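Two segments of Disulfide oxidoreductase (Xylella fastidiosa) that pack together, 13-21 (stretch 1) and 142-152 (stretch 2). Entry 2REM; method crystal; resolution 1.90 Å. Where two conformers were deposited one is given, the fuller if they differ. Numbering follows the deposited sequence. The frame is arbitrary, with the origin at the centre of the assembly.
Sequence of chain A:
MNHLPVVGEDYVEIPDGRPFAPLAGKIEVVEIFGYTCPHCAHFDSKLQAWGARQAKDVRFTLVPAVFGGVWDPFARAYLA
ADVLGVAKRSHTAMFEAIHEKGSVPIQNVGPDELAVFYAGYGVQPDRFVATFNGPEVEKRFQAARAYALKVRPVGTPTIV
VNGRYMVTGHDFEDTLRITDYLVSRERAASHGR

Stretch 1, residues 13-21: EIPDGRPFA
Stretch 2, residues 142-152: QAARAYALKVR

An irregular strip, 13-21, runs antiparallel to the last turns of a helix, 142-151. Ile14 CA lies 6.1 Å from Val151 CA, Gly17 CA 7.1 Å from Lys150 CA, and Phe20 CA 6.6 Å from Tyr147 CA. No direct hydrogen bond crosses; 449 Å² is buried, both sides summed, mostly by packing, with one water bridge.

The CA-to-CB bond of Tyr147 (chi1 t, chi2 74°) points toward the strip. Phe20 (chi1 t, chi2 -114°) sets its edge against the Tyr147 face, centroids 5.2 Å apart and planes at 74°. Phe20 CD2 lies 3.6 Å from Tyr147 CG, and Phe20 CB sits over the same ring.

Among apolar contacts, small Ala143 brings its CB 4.4 Å from Phe20 CE2. Buried Ile14 (m, t) places CD1 4.0 Å from Val151 CG2. Arg152 then leaves the helix with positive phi.

Ile14 to Gly17 form a type II turn, with Asp16 at its positive-phi position (58/30) and a weak Gly17 N to Ile14 O bond. Lys150 CA-to-CB points sideways; chi1 -171°, chi2 116°, chi3 -179° and chi4 143° bring its end to the turn. Lys150 CE is 3.1 Å from Asp16 O; NZ, at a poor angle, makes no hydrogen bond there.

One water donates to both Pro15 O and Lys150 O.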

# COMPACT_ATOMS: atom_id res chain seq x y z
N GLU A 13 15.35 5.91 -9.07
CA GLU A 13 15.91 4.67 -8.62
C GLU A 13 16.26 4.82 -7.16
O GLU A 13 16.91 5.79 -6.76
CB GLU A 13 17.16 4.29 -9.43
CG GLU A 13 17.55 2.81 -9.11
CD GLU A 13 18.68 2.26 -9.94
OE1 GLU A 13 19.21 1.18 -9.54
OE2 GLU A 13 19.04 2.88 -10.97
N ILE A 14 15.83 3.83 -6.39
CA ILE A 14 16.10 3.76 -4.96
C ILE A 14 17.48 3.13 -4.75
O ILE A 14 17.69 1.97 -5.12
CB ILE A 14 15.01 2.92 -4.28
CG1 ILE A 14 13.65 3.60 -4.48
CG2 ILE A 14 15.34 2.65 -2.80
CD1 ILE A 14 12.47 2.63 -4.47
N PRO A 15 18.43 3.89 -4.16
CA PRO A 15 19.78 3.39 -3.96
C PRO A 15 19.72 2.20 -3.02
O PRO A 15 19.01 2.25 -2.02
CB PRO A 15 20.51 4.57 -3.30
CG PRO A 15 19.46 5.43 -2.73
CD PRO A 15 18.26 5.25 -3.62
N ASP A 16 20.43 1.14 -3.40
CA ASP A 16 20.52 -0.07 -2.59
C ASP A 16 19.11 -0.63 -2.34
O ASP A 16 18.87 -1.24 -1.32
CB ASP A 16 21.21 0.22 -1.25
CG ASP A 16 22.68 0.56 -1.40
OD1 ASP A 16 23.35 0.07 -2.35
OD2 ASP A 16 23.20 1.32 -0.54
N GLY A 17 18.20 -0.40 -3.27
CA GLY A 17 16.80 -0.76 -3.07
C GLY A 17 16.62 -2.25 -2.94
O GLY A 17 17.28 -3.03 -3.63
N ARG A 18 15.73 -2.65 -2.04
CA ARG A 18 15.42 -4.05 -1.81
C ARG A 18 13.93 -4.16 -1.83
O ARG A 18 13.23 -3.27 -1.30
CB ARG A 18 15.96 -4.53 -0.45
CG ARG A 18 17.48 -4.71 -0.46
CD ARG A 18 18.04 -4.93 0.95
NE ARG A 18 18.10 -6.34 1.35
CZ ARG A 18 17.12 -7.01 1.97
NH1 ARG A 18 15.97 -6.40 2.27
NH2 ARG A 18 17.30 -8.28 2.31
N PRO A 19 13.41 -5.23 -2.45
CA PRO A 19 11.96 -5.36 -2.51
C PRO A 19 11.42 -5.53 -1.11
O PRO A 19 12.17 -5.90 -0.18
CB PRO A 19 11.75 -6.66 -3.29
CG PRO A 19 13.05 -7.43 -3.10
CD PRO A 19 14.09 -6.36 -3.10
N PHE A 20 10.14 -5.22 -0.96
CA PHE A 20 9.47 -5.40 0.32
C PHE A 20 9.56 -6.84 0.87
O PHE A 20 9.72 -7.06 2.08
CB PHE A 20 8.02 -5.00 0.17
CG PHE A 20 7.30 -4.98 1.48
CD1 PHE A 20 6.27 -5.87 1.72
CD2 PHE A 20 7.67 -4.07 2.47
CE1 PHE A 20 5.59 -5.86 2.91
CE2 PHE A 20 6.99 -4.04 3.67
CZ PHE A 20 5.96 -4.95 3.90
N ALA A 21 9.44 -7.80 -0.03
CA ALA A 21 9.67 -9.22 0.28
C ALA A 21 10.56 -9.82 -0.82
O ALA A 21 10.57 -9.29 -1.93
CB ALA A 21 8.36 -9.92 0.33
N GLN A 142 6.61 -2.09 11.66
CA GLN A 142 8.02 -1.75 11.54
C GLN A 142 8.58 -2.06 10.15
O GLN A 142 9.37 -1.30 9.62
CB GLN A 142 8.83 -2.43 12.63
CG GLN A 142 8.53 -1.90 14.03
CD GLN A 142 8.67 -0.39 14.12
OE1 GLN A 142 9.47 0.22 13.39
NE2 GLN A 142 7.89 0.22 15.01
N ALA A 143 8.14 -3.17 9.55
CA ALA A 143 8.62 -3.51 8.21
C ALA A 143 8.14 -2.45 7.22
O ALA A 143 8.91 -2.03 6.35
CB ALA A 143 8.11 -4.88 7.81
N ALA A 144 6.88 -2.04 7.34
CA ALA A 144 6.32 -0.98 6.48
C ALA A 144 7.05 0.34 6.68
O ALA A 144 7.35 1.04 5.70
CB ALA A 144 4.83 -0.81 6.75
N ARG A 145 7.34 0.67 7.93
CA ARG A 145 8.06 1.90 8.25
C ARG A 145 9.46 1.86 7.65
O ARG A 145 9.88 2.82 7.00
CB ARG A 145 8.13 2.10 9.76
CG ARG A 145 8.80 3.42 10.16
CD ARG A 145 8.50 3.73 11.61
NE ARG A 145 9.46 3.07 12.49
CZ ARG A 145 10.65 3.56 12.80
NH1 ARG A 145 11.06 4.73 12.33
NH2 ARG A 145 11.45 2.86 13.61
N ALA A 146 10.18 0.76 7.88
CA ALA A 146 11.51 0.57 7.32
C ALA A 146 11.51 0.70 5.80
O ALA A 146 12.41 1.32 5.22
CB ALA A 146 12.12 -0.77 7.77
N TYR A 147 10.48 0.13 5.17
CA TYR A 147 10.38 0.20 3.72
C TYR A 147 10.17 1.64 3.25
O TYR A 147 10.83 2.08 2.31
CB TYR A 147 9.28 -0.75 3.24
CG TYR A 147 9.14 -0.87 1.76
CD1 TYR A 147 10.07 -1.57 0.98
CD2 TYR A 147 8.04 -0.32 1.13
CE1 TYR A 147 9.87 -1.68 -0.41
CE2 TYR A 147 7.87 -0.40 -0.19
CZ TYR A 147 8.75 -1.07 -0.97
OH TYR A 147 8.45 -1.09 -2.31
N ALA A 148 9.29 2.39 3.92
CA ALA A 148 9.14 3.80 3.61
C ALA A 148 10.44 4.58 3.82
O ALA A 148 10.76 5.45 2.98
CB ALA A 148 8.01 4.42 4.39
N LEU A 149 11.20 4.27 4.88
CA LEU A 149 12.50 4.92 5.11
C LEU A 149 13.51 4.66 3.99
O LEU A 149 14.28 5.54 3.62
CB LEU A 149 13.11 4.53 6.47
CG LEU A 149 12.52 5.24 7.70
CD1 LEU A 149 13.10 4.67 9.01
CD2 LEU A 149 12.77 6.75 7.66
N LYS A 150 13.51 3.43 3.48
CA LYS A 150 14.37 3.02 2.37
C LYS A 150 13.90 3.64 1.04
O LYS A 150 14.70 4.21 0.27
CB LYS A 150 14.28 1.49 2.25
CG LYS A 150 15.26 0.86 1.28
CD LYS A 150 16.20 -0.03 2.09
CE LYS A 150 17.24 -0.71 1.21
NZ LYS A 150 18.53 -0.76 1.95
N VAL A 151 12.61 3.52 0.78
CA VAL A 151 12.02 3.98 -0.48
C VAL A 151 12.05 5.51 -0.60
O VAL A 151 12.38 6.05 -1.67
CB VAL A 151 10.59 3.44 -0.65
CG1 VAL A 151 9.84 4.20 -1.75
CG2 VAL A 151 10.65 1.96 -0.95
N ARG A 152 11.74 6.18 0.50
CA ARG A 152 11.72 7.65 0.59
C ARG A 152 10.67 8.27 -0.34
O ARG A 152 10.99 9.11 -1.20
CB ARG A 152 13.10 8.26 0.36
CG ARG A 152 14.15 7.81 1.36
CD ARG A 152 14.11 8.65 2.63
NE ARG A 152 14.64 9.98 2.33
CZ ARG A 152 15.94 10.30 2.32
NH1 ARG A 152 16.28 11.54 2.01
NH2 ARG A 152 16.89 9.41 2.63
O HOH W 1 17.37 3.61 0.34